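Local coordinates for ABC transporter periplasmic-binding protein YtfQ (Mycobacterium smegmatis, PDB 6HB0), which probably binds a carbohydrate as the solute-binding lipoprotein of a mycobacterial ABC transporter for L-arabinofuranose, at residues 118-123 with 272-277; 229-232 with 236-239; 150-155 with 167-172. All coordinates share one frame; numbering follows the deposited sequence.

How the contacts relate
Contact 1 packs a helix on the parallel sheet of one lobe, while contacts 2 and 3 both belong to the mixed sheet of the other, their centres about 19 Å and their nearest atoms about 6 Å apart. Contact 1 lies across the centre of the chain from both, its centre about 31 Å from that of contact 3 and about 45 Å from that of contact 2; its two segments bracket the others in sequence. Proteins of this family usually hold their sugar between two such lobes, and no sugar is bound here. Ile122 of contact 1 lies about 9 Å, side chain to side chain, from the zinc ligand Cys263; contact 2 is remote from the metal sites.

Contact 1: 118-123 with 272-277; sequences YKTFIG and MDLAKK
Thr120 and Leu274 mark the closest backbone approach, their CA atoms 8.5 Å apart, as the strand around 120-122 runs past the helical segment 272-277. Leu274 bridges the gap for the helix: chi1 (-69°) aims CG at the strand, and chi2 carries CD1 to Thr120 and Ile122. Ile122 reaches back tip to tip: the two CD1 atoms of Ile122 and Leu274 stand 3.5 Å apart, tighter than ordinary carbon contact, with Ile122 CG1 at 3.9 Å from the same Leu274 methyl. Thr120 meets Leu274 at about a right angle, offering CG2 to CD1 at 4.1 Å, while its OG1 is taken by Pro285 O. This is helix-on-sheet packing in the alpha/beta lobe of a type I periplasmic binding protein: strand 120-122 lies between 103-106 and 287-288, and helix 269-279 precedes that last strand in sequence. Ile104 and Val288, one from each flanking strand, also touch Leu274. On the helix's more exposed side, Lys277 NZ pairs with Asp273 OD2 at 3.5 Å, one turn back, and Lys276 NZ hydrogen-bonds to Ala48 O at the end of helix 38-48.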
ATOM      1  N   TYR A 118     -16.929  13.438  -6.458  1.00 33.37           N
ATOM      2  CA  TYR A 118     -15.562  13.779  -6.055  1.00 30.95           C
ATOM      3  C   TYR A 118     -14.738  13.941  -7.307  1.00 30.75           C
ATOM      4  O   TYR A 118     -15.113  13.470  -8.354  1.00 31.93           O
ATOM      5  CB  TYR A 118     -14.972  12.722  -5.086  1.00 33.78           C
ATOM      6  CG  TYR A 118     -14.832  11.357  -5.695  1.00 32.42           C
ATOM      7  CD1 TYR A 118     -15.887  10.407  -5.660  1.00 36.38           C
ATOM      8  CD2 TYR A 118     -13.663  11.017  -6.328  1.00 33.68           C
ATOM      9  CE1 TYR A 118     -15.725   9.151  -6.251  1.00 39.52           C
ATOM     10  CE2 TYR A 118     -13.491   9.772  -6.912  1.00 37.23           C
ATOM     11  CZ  TYR A 118     -14.513   8.846  -6.878  1.00 41.35           C
ATOM     12  OH  TYR A 118     -14.243   7.640  -7.490  1.00 39.01           O
ATOM     13  N   LYS A 119     -13.618  14.617  -7.183  1.00 30.23           N
ATOM     14  CA  LYS A 119     -12.802  14.945  -8.354  1.00 31.54           C
ATOM     15  C   LYS A 119     -11.831  13.829  -8.656  1.00 29.60           C
ATOM     16  O   LYS A 119     -11.624  13.481  -9.784  1.00 30.52           O
ATOM     17  CB  LYS A 119     -11.996  16.214  -8.069  1.00 31.26           C
ATOM     18  CG  LYS A 119     -12.811  17.484  -7.959  1.00 34.93           C
ATOM     19  CD  LYS A 119     -13.814  17.662  -9.079  1.00 35.13           C
ATOM     20  CE  LYS A 119     -14.278  19.098  -9.147  1.00 39.18           C
ATOM     21  NZ  LYS A 119     -15.429  19.257 -10.061  1.00 41.61           N
ATOM     22  N   THR A 120     -11.221  13.272  -7.628  1.00 29.82           N
ATOM     23  CA  THR A 120     -10.217  12.259  -7.836  1.00 30.57           C
ATOM     24  C   THR A 120      -9.985  11.426  -6.613  1.00 30.82           C
ATOM     25  O   THR A 120     -10.313  11.829  -5.488  1.00 29.94           O
ATOM     26  CB  THR A 120      -8.847  12.834  -8.399  1.00 34.84           C
ATOM     27  OG1 THR A 120      -8.097  11.749  -8.946  1.00 36.18           O
ATOM     28  CG2 THR A 120      -8.005  13.514  -7.370  1.00 35.03           C
ATOM     29  N   PHE A 121      -9.478  10.233  -6.871  1.00 30.60           N
ATOM     30  CA  PHE A 121      -9.109   9.273  -5.864  1.00 30.42           C
ATOM     31  C   PHE A 121      -7.621   8.996  -6.028  1.00 28.16           C
ATOM     32  O   PHE A 121      -7.173   8.730  -7.138  1.00 31.02           O
ATOM     33  CB  PHE A 121      -9.868   7.942  -6.067  1.00 31.93           C
ATOM     34  CG  PHE A 121      -9.296   6.824  -5.266  1.00 35.16           C
ATOM     35  CD1 PHE A 121      -9.300   6.893  -3.879  1.00 38.40           C
ATOM     36  CD2 PHE A 121      -8.684   5.769  -5.872  1.00 40.80           C
ATOM     37  CE1 PHE A 121      -8.735   5.896  -3.122  1.00 37.78           C
ATOM     38  CE2 PHE A 121      -8.120   4.737  -5.106  1.00 41.95           C
ATOM     39  CZ  PHE A 121      -8.156   4.808  -3.712  1.00 38.13           C
ATOM     40  N   ILE A 122      -6.896   9.031  -4.939  1.00 27.28           N
ATOM     41  CA  ILE A 122      -5.491   8.705  -4.867  1.00 29.84           C
ATOM     42  C   ILE A 122      -5.270   7.604  -3.849  1.00 28.30           C
ATOM     43  O   ILE A 122      -5.480   7.818  -2.645  1.00 30.24           O
ATOM     44  CB  ILE A 122      -4.628   9.903  -4.375  1.00 33.62           C
ATOM     45  CG1 ILE A 122      -5.016  11.211  -5.031  1.00 34.84           C
ATOM     46  CG2 ILE A 122      -3.177   9.609  -4.682  1.00 35.47           C
ATOM     47  CD1 ILE A 122      -4.478  12.383  -4.248  1.00 38.31           C
ATOM     48  N   GLY A 123      -4.824   6.434  -4.287  1.00 27.35           N
ATOM     49  CA  GLY A 123      -4.516   5.354  -3.328  1.00 30.11           C
ATOM     50  C   GLY A 123      -3.736   4.211  -3.938  1.00 31.46           C
ATOM     51  O   GLY A 123      -3.587   4.176  -5.142  1.00 29.38           O
ATOM     52  N   MET A 272      -1.379  17.907  -2.568  1.00 28.31           N
ATOM     53  CA  MET A 272      -1.320  19.386  -2.522  1.00 28.57           C
ATOM     54  C   MET A 272      -1.418  19.948  -3.942  1.00 29.33           C
ATOM     55  O   MET A 272      -2.107  20.911  -4.185  1.00 28.96           O
ATOM     56  CB  MET A 272      -0.061  19.884  -1.835  1.00 30.73           C
ATOM     57  CG  MET A 272       0.072  19.372  -0.421  1.00 31.40           C
ATOM     58  SD  MET A 272      -1.379  19.709   0.614  1.00 31.47           S
ATOM     59  CE  MET A 272      -1.337  18.257   1.663  1.00 32.84           C
ATOM     60  N   ASP A 273      -0.720  19.335  -4.873  1.00 29.57           N
ATOM     61  CA  ASP A 273      -0.792  19.745  -6.264  1.00 32.55           C
ATOM     62  C   ASP A 273      -2.198  19.592  -6.865  1.00 31.54           C
ATOM     63  O   ASP A 273      -2.710  20.490  -7.539  1.00 31.27           O
ATOM     64  CB  ASP A 273       0.220  18.961  -7.079  1.00 38.60           C
ATOM     65  CG  ASP A 273       0.149  19.326  -8.528  1.00 46.51           C
ATOM     66  OD1 ASP A 273       0.391  20.522  -8.849  1.00 59.05           O
ATOM     67  OD2 ASP A 273      -0.201  18.449  -9.346  1.00 47.27           O
ATOM     68  N   LEU A 274      -2.845  18.460  -6.616  1.00 27.88           N
ATOM     69  CA  LEU A 274      -4.219  18.274  -7.008  1.00 26.58           C
ATOM     70  C   LEU A 274      -5.179  19.241  -6.337  1.00 28.52           C
ATOM     71  O   LEU A 274      -6.123  19.702  -6.961  1.00 27.29           O
ATOM     72  CB  LEU A 274      -4.697  16.841  -6.718  1.00 30.50           C
ATOM     73  CG  LEU A 274      -4.010  15.855  -7.621  1.00 34.48           C
ATOM     74  CD1 LEU A 274      -4.006  14.466  -6.988  1.00 40.28           C
ATOM     75  CD2 LEU A 274      -4.626  15.847  -9.004  1.00 34.93           C
ATOM     76  N   ALA A 275      -4.963  19.537  -5.071  1.00 29.20           N
ATOM     77  CA  ALA A 275      -5.810  20.495  -4.384  1.00 30.03           C
ATOM     78  C   ALA A 275      -5.760  21.864  -5.084  1.00 32.20           C
ATOM     79  O   ALA A 275      -6.788  22.495  -5.343  1.00 28.95           O
ATOM     80  CB  ALA A 275      -5.404  20.613  -2.945  1.00 31.11           C
ATOM     81  N   LYS A 276      -4.558  22.280  -5.449  1.00 30.40           N
ATOM     82  CA  LYS A 276      -4.410  23.534  -6.212  1.00 32.47           C
ATOM     83  C   LYS A 276      -5.134  23.483  -7.554  1.00 31.27           C
ATOM     84  O   LYS A 276      -5.824  24.430  -7.921  1.00 33.51           O
ATOM     85  CB  LYS A 276      -2.938  23.853  -6.399  1.00 32.10           C
ATOM     86  CG  LYS A 276      -2.300  24.278  -5.123  1.00 35.99           C
ATOM     87  CD  LYS A 276      -0.799  24.486  -5.298  1.00 44.52           C
ATOM     88  CE  LYS A 276      -0.210  24.938  -3.968  1.00 46.78           C
ATOM     89  NZ  LYS A 276       1.272  24.870  -4.000  1.00 48.80           N
ATOM     90  N   LYS A 277      -5.026  22.366  -8.268  1.00 31.42           N
ATOM     91  CA  LYS A 277      -5.674  22.233  -9.553  1.00 30.64           C
ATOM     92  C   LYS A 277      -7.182  22.299  -9.417  1.00 31.33           C
ATOM     93  O   LYS A 277      -7.839  23.050 -10.155  1.00 30.65           O
ATOM     94  CB  LYS A 277      -5.272  20.942 -10.248  1.00 32.72           C
ATOM     95  CG  LYS A 277      -3.841  20.980 -10.719  1.00 37.51           C
ATOM     96  CD  LYS A 277      -3.481  19.688 -11.424  1.00 45.38           C
ATOM     97  CE  LYS A 277      -2.075  19.784 -12.000  1.00 49.81           C
ATOM     98  NZ  LYS A 277      -1.784  18.423 -12.503  1.00 57.17           N
TER

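Contact 2: 229-232 with 236-239; sequences AGKK and DIKI
Lys232 and Asp236 close this short loop with two hydrogen bonds. The main-chain N of Lys232 donates to Asp236 OD2 at 2.9 Å, meeting the oxygen on its anti side and 32° out of the carboxylate plane. The return bond runs from Asp236 N to Lys232 O, also 2.9 Å, in the carbonyl plane with a C=O to donor angle of 158°. One aspartate thus engages both polar main-chain groups of Lys232, though both bonds are noticeably bent at the hydrogen, and the CA atoms of Lys232 and Asp236 are 5.3 Å apart. Asp236 CG stands beside its own backbone N (chi1 -65°), which turns the carboxylate back onto the loop at Lys232; OD2 also comes to 3.3 Å from Lys232 CB.

Packing on the inner side is hydrophobic. Ile237 is buried among Ile226, Leu202, Ile208 and Val211, and the aliphatic stem of Lys231 lies near it, CD to Ile237 CD1 at 4.4 Å. Outward the contact is loose: Lys232 bends at chi3 and its far end swings off from the contact, and Lys231 NZ stays 6.1 Å from Asp236 OD2, too far to pair although the charges are opposite. Just upstream, Gly230 at positive phi is the C-prime residue of the Schellman motif that closes helix 216-228, on the return leg of the beta-alpha-beta crossover from strand 210-213 to its parallel neighbour, strand 238-242.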
ATOM      1  N   ALA A 229      13.844 -25.772   9.509  1.00 48.11           N
ATOM      2  CA  ALA A 229      13.818 -27.020   8.760  1.00 46.87           C
ATOM      3  C   ALA A 229      15.176 -27.353   8.137  1.00 46.46           C
ATOM      4  O   ALA A 229      15.260 -28.285   7.330  1.00 42.45           O
ATOM      5  CB  ALA A 229      12.756 -26.955   7.672  1.00 44.20           C
ATOM      6  N   GLY A 230      16.216 -26.598   8.499  1.00 45.93           N
ATOM      7  CA  GLY A 230      17.558 -26.799   7.952  1.00 45.17           C
ATOM      8  C   GLY A 230      17.687 -26.462   6.479  1.00 46.46           C
ATOM      9  O   GLY A 230      18.580 -26.947   5.821  1.00 43.48           O
ATOM     10  N   LYS A 231      16.791 -25.634   5.951  1.00 39.92           N
ATOM     11  CA  LYS A 231      16.907 -25.151   4.579  1.00 38.51           C
ATOM     12  C   LYS A 231      17.348 -23.695   4.564  1.00 38.20           C
ATOM     13  O   LYS A 231      17.321 -23.018   5.584  1.00 41.59           O
ATOM     14  CB  LYS A 231      15.578 -25.340   3.833  1.00 39.85           C
ATOM     15  CG  LYS A 231      15.276 -26.791   3.459  1.00 45.30           C
ATOM     16  CD  LYS A 231      13.790 -27.102   3.417  1.00 51.96           C
ATOM     17  CE  LYS A 231      13.491 -28.571   3.090  1.00 51.64           C
ATOM     18  NZ  LYS A 231      13.872 -28.936   1.699  1.00 50.58           N
ATOM     19  N   LYS A 232      17.731 -23.213   3.390  1.00 39.94           N
ATOM     20  CA  LYS A 232      18.350 -21.912   3.257  1.00 41.40           C
ATOM     21  C   LYS A 232      17.399 -20.964   2.530  1.00 35.02           C
ATOM     22  O   LYS A 232      17.233 -21.066   1.315  1.00 35.96           O
ATOM     23  CB  LYS A 232      19.653 -22.076   2.482  1.00 47.71           C
ATOM     24  CG  LYS A 232      20.825 -21.327   3.081  1.00 59.01           C
ATOM     25  CD  LYS A 232      21.906 -21.067   2.028  1.00 63.80           C
ATOM     26  CE  LYS A 232      22.447 -19.646   2.168  1.00 65.69           C
ATOM     27  NZ  LYS A 232      23.446 -19.360   1.103  1.00 64.67           N
ATOM     28  N   ASP A 236      17.486 -22.192  -1.368  1.00 34.86           N
ATOM     29  CA  ASP A 236      16.717 -23.436  -1.535  1.00 38.66           C
ATOM     30  C   ASP A 236      15.259 -23.155  -1.824  1.00 38.41           C
ATOM     31  O   ASP A 236      14.632 -23.821  -2.662  1.00 35.81           O
ATOM     32  CB  ASP A 236      16.782 -24.252  -0.255  1.00 41.38           C
ATOM     33  CG  ASP A 236      18.197 -24.748   0.061  1.00 48.34           C
ATOM     34  OD1 ASP A 236      18.949 -24.958  -0.932  1.00 48.78           O
ATOM     35  OD2 ASP A 236      18.523 -24.962   1.263  1.00 43.07           O
ATOM     36  N   ILE A 237      14.718 -22.184  -1.086  1.00 31.93           N
ATOM     37  CA  ILE A 237      13.350 -21.728  -1.289  1.00 30.59           C
ATOM     38  C   ILE A 237      13.452 -20.212  -1.368  1.00 29.81           C
ATOM     39  O   ILE A 237      13.924 -19.552  -0.433  1.00 31.33           O
ATOM     40  CB  ILE A 237      12.428 -22.121  -0.120  1.00 33.27           C
ATOM     41  CG1 ILE A 237      12.321 -23.653  -0.021  1.00 34.81           C
ATOM     42  CG2 ILE A 237      11.053 -21.515  -0.329  1.00 34.01           C
ATOM     43  CD1 ILE A 237      11.474 -24.194   1.128  1.00 33.18           C
ATOM     44  N   LYS A 238      13.028 -19.676  -2.490  1.00 30.56           N
ATOM     45  CA  LYS A 238      13.043 -18.258  -2.740  1.00 28.92           C
ATOM     46  C   LYS A 238      11.786 -17.625  -2.124  1.00 31.79           C
ATOM     47  O   LYS A 238      10.745 -18.270  -1.982  1.00 29.41           O
ATOM     48  CB  LYS A 238      13.096 -18.032  -4.227  1.00 33.58           C
ATOM     49  CG  LYS A 238      14.416 -18.508  -4.829  1.00 40.10           C
ATOM     50  CD  LYS A 238      14.652 -17.926  -6.219  1.00 48.82           C
ATOM     51  CE  LYS A 238      16.007 -18.317  -6.815  1.00 54.79           C
ATOM     52  NZ  LYS A 238      16.985 -18.914  -5.861  1.00 56.78           N
ATOM     53  N   ILE A 239      11.904 -16.360  -1.737  1.00 28.19           N
ATOM     54  CA  ILE A 239      10.817 -15.649  -1.086  1.00 27.86           C
ATOM     55  C   ILE A 239      10.604 -14.333  -1.820  1.00 27.79           C
ATOM     56  O   ILE A 239      11.565 -13.531  -2.027  1.00 26.13           O
ATOM     57  CB  ILE A 239      11.152 -15.361   0.363  1.00 27.17           C
ATOM     58  CG1 ILE A 239      11.292 -16.660   1.136  1.00 28.68           C
ATOM     59  CG2 ILE A 239      10.055 -14.510   0.987  1.00 30.42           C
ATOM     60  CD1 ILE A 239      11.752 -16.484   2.544  1.00 31.00           C
TER

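Contact 3: 150-155 with 167-172; sequences IVQLEG and TGFAEG
Phe169 reaches across from its helix to Ile150 and Gln152, which lie two apart on strand 150-154 and point their side chains the same way. The backbones stay well separated, with 9.4 Å between the CA atoms of Gln152 and Phe169. CB leaves the helix toward the strand, and with CG anti to the backbone N (chi1 -172°) the ring extends to the sheet. CB and CG themselves stand back, each 4.9 Å from Gln152 NE2. CD2 comes closer to that amide, at 4.2 Å from NE2, an oblique approach to the ring. Next round the rim, Phe169 CE2 lies 3.8 Å from Ile150 CG2, and CD1 of the same isoleucine is 4.0 Å from it. CZ, at the tip, faces the same two methyls, with CG2 of Ile150 at 3.9 Å; the end of the ring abuts both, and they lie on the same side of it. Gln152 is held from elsewhere, since its OE1 accepts a hydrogen bond from Gln214 NE2, which helps fix the rotation of the amide that leaves NE2 by the ring.

The contact belongs to a beta-alpha-beta unit, strand 148-154, helix 160-173 and strand 179-186. Phe169 also stacks on Phe212 of strand 210-213 and touches Ala133 and Val137 of helix 126-140, placing it at the junction of two helices and the mixed sheet.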
ATOM      1  N   ILE A 150       4.792 -23.071  -6.032  1.00 27.89           N
ATOM      2  CA  ILE A 150       4.684 -21.834  -5.276  1.00 29.61           C
ATOM      3  C   ILE A 150       3.775 -22.114  -4.090  1.00 30.12           C
ATOM      4  O   ILE A 150       2.737 -22.743  -4.254  1.00 28.20           O
ATOM      5  CB  ILE A 150       4.031 -20.737  -6.122  1.00 29.26           C
ATOM      6  CG1 ILE A 150       4.870 -20.455  -7.370  1.00 29.19           C
ATOM      7  CG2 ILE A 150       3.876 -19.447  -5.302  1.00 28.39           C
ATOM      8  CD1 ILE A 150       4.118 -19.635  -8.409  1.00 29.57           C
ATOM      9  N   VAL A 151       4.181 -21.676  -2.902  1.00 26.95           N
ATOM     10  CA  VAL A 151       3.239 -21.617  -1.804  1.00 27.64           C
ATOM     11  C   VAL A 151       2.965 -20.164  -1.459  1.00 29.86           C
ATOM     12  O   VAL A 151       3.835 -19.322  -1.597  1.00 30.12           O
ATOM     13  CB  VAL A 151       3.695 -22.422  -0.605  1.00 26.09           C
ATOM     14  CG1 VAL A 151       3.900 -23.890  -1.024  1.00 28.24           C
ATOM     15  CG2 VAL A 151       4.901 -21.815   0.104  1.00 28.88           C
ATOM     16  N   GLN A 152       1.739 -19.877  -1.040  1.00 27.73           N
ATOM     17  CA  GLN A 152       1.316 -18.527  -0.783  1.00 26.71           C
ATOM     18  C   GLN A 152       0.845 -18.331   0.636  1.00 26.82           C
ATOM     19  O   GLN A 152      -0.047 -19.035   1.132  1.00 26.71           O
ATOM     20  CB  GLN A 152       0.221 -18.141  -1.773  1.00 28.69           C
ATOM     21  CG  GLN A 152      -0.325 -16.726  -1.578  1.00 28.61           C
ATOM     22  CD  GLN A 152      -1.147 -16.175  -2.752  1.00 31.00           C
ATOM     23  OE1 GLN A 152      -1.478 -14.984  -2.772  1.00 30.91           O
ATOM     24  NE2 GLN A 152      -1.524 -17.036  -3.682  1.00 33.39           N
ATOM     25  N   LEU A 153       1.438 -17.365   1.300  1.00 25.79           N
ATOM     26  CA  LEU A 153       1.011 -16.969   2.654  1.00 25.04           C
ATOM     27  C   LEU A 153       0.092 -15.782   2.452  1.00 26.63           C
ATOM     28  O   LEU A 153       0.532 -14.690   2.051  1.00 25.79           O
ATOM     29  CB  LEU A 153       2.224 -16.620   3.497  1.00 26.99           C
ATOM     30  CG  LEU A 153       3.243 -17.741   3.703  1.00 31.11           C
ATOM     31  CD1 LEU A 153       4.509 -17.205   4.370  1.00 32.15           C
ATOM     32  CD2 LEU A 153       2.642 -18.823   4.576  1.00 32.74           C
ATOM     33  N   GLU A 154      -1.216 -15.999   2.660  1.00 25.89           N
ATOM     34  CA  GLU A 154      -2.177 -14.970   2.451  1.00 25.30           C
ATOM     35  C   GLU A 154      -2.381 -14.139   3.698  1.00 26.34           C
ATOM     36  O   GLU A 154      -2.190 -14.621   4.820  1.00 26.19           O
ATOM     37  CB  GLU A 154      -3.537 -15.562   2.105  1.00 27.02           C
ATOM     38  CG  GLU A 154      -3.530 -16.526   0.969  1.00 28.46           C
ATOM     39  CD  GLU A 154      -4.882 -17.251   0.848  1.00 36.48           C
ATOM     40  OE1 GLU A 154      -5.904 -16.763   1.388  1.00 33.81           O
ATOM     41  OE2 GLU A 154      -4.919 -18.286   0.162  1.00 34.19           O
ATOM     42  N   GLY A 155      -2.799 -12.901   3.479  1.00 23.89           N
ATOM     43  CA  GLY A 155      -3.224 -12.030   4.539  1.00 28.55           C
ATOM     44  C   GLY A 155      -4.556 -12.502   5.162  1.00 27.12           C
ATOM     45  O   GLY A 155      -5.145 -13.508   4.783  1.00 26.33           O
ATOM     46  N   THR A 167      -5.526 -12.143  -6.097  1.00 28.31           N
ATOM     47  CA  THR A 167      -6.017 -11.955  -7.462  1.00 28.75           C
ATOM     48  C   THR A 167      -4.883 -11.532  -8.355  1.00 27.70           C
ATOM     49  O   THR A 167      -4.660 -12.120  -9.405  1.00 27.44           O
ATOM     50  CB  THR A 167      -7.136 -10.925  -7.466  1.00 31.42           C
ATOM     51  OG1 THR A 167      -8.219 -11.475  -6.719  1.00 35.22           O
ATOM     52  CG2 THR A 167      -7.582 -10.584  -8.881  1.00 34.12           C
ATOM     53  N   GLY A 168      -4.111 -10.561  -7.897  1.00 24.64           N
ATOM     54  CA  GLY A 168      -2.999 -10.059  -8.681  1.00 26.58           C
ATOM     55  C   GLY A 168      -1.930 -11.063  -8.917  1.00 23.26           C
ATOM     56  O   GLY A 168      -1.416 -11.179 -10.013  1.00 23.12           O
ATOM     57  N   PHE A 169      -1.537 -11.785  -7.881  1.00 24.11           N
ATOM     58  CA  PHE A 169      -0.492 -12.775  -8.056  1.00 23.64           C
ATOM     59  C   PHE A 169      -0.881 -13.840  -9.119  1.00 26.36           C
ATOM     60  O   PHE A 169      -0.050 -14.255  -9.929  1.00 24.58           O
ATOM     61  CB  PHE A 169      -0.118 -13.401  -6.724  1.00 24.89           C
ATOM     62  CG  PHE A 169       1.080 -14.290  -6.779  1.00 25.67           C
ATOM     63  CD1 PHE A 169       2.351 -13.771  -6.710  1.00 26.02           C
ATOM     64  CD2 PHE A 169       0.923 -15.667  -6.842  1.00 29.91           C
ATOM     65  CE1 PHE A 169       3.454 -14.594  -6.768  1.00 27.13           C
ATOM     66  CE2 PHE A 169       2.043 -16.504  -6.925  1.00 28.82           C
ATOM     67  CZ  PHE A 169       3.301 -15.961  -6.856  1.00 27.73           C
ATOM     68  N   ALA A 170      -2.141 -14.249  -9.097  1.00 26.28           N
ATOM     69  CA  ALA A 170      -2.656 -15.250 -10.026  1.00 26.57           C
ATOM     70  C   ALA A 170      -2.556 -14.727 -11.463  1.00 27.72           C
ATOM     71  O   ALA A 170      -2.096 -15.429 -12.363  1.00 29.40           O
ATOM     72  CB  ALA A 170      -4.101 -15.616  -9.671  1.00 26.48           C
ATOM     73  N   GLU A 171      -2.920 -13.467 -11.659  1.00 27.62           N
ATOM     74  CA  GLU A 171      -2.698 -12.791 -12.918  1.00 28.58           C
ATOM     75  C   GLU A 171      -1.212 -12.750 -13.327  1.00 29.10           C
ATOM     76  O   GLU A 171      -0.893 -12.987 -14.471  1.00 26.82           O
ATOM     77  CB  GLU A 171      -3.199 -11.354 -12.880  1.00 32.07           C
ATOM     78  CG  GLU A 171      -4.680 -11.141 -12.620  1.00 33.54           C
ATOM     79  CD  GLU A 171      -5.060  -9.662 -12.457  1.00 34.11           C
ATOM     80  OE1 GLU A 171      -4.176  -8.737 -12.461  1.00 35.60           O
ATOM     81  OE2 GLU A 171      -6.283  -9.417 -12.363  1.00 33.25           O
ATOM     82  N   GLY A 172      -0.319 -12.440 -12.399  1.00 28.35           N
ATOM     83  CA  GLY A 172       1.085 -12.300 -12.742  1.00 31.50           C
ATOM     84  C   GLY A 172       1.785 -13.599 -13.167  1.00 32.04           C
ATOM     85  O   GLY A 172       2.731 -13.556 -13.932  1.00 28.29           O
TER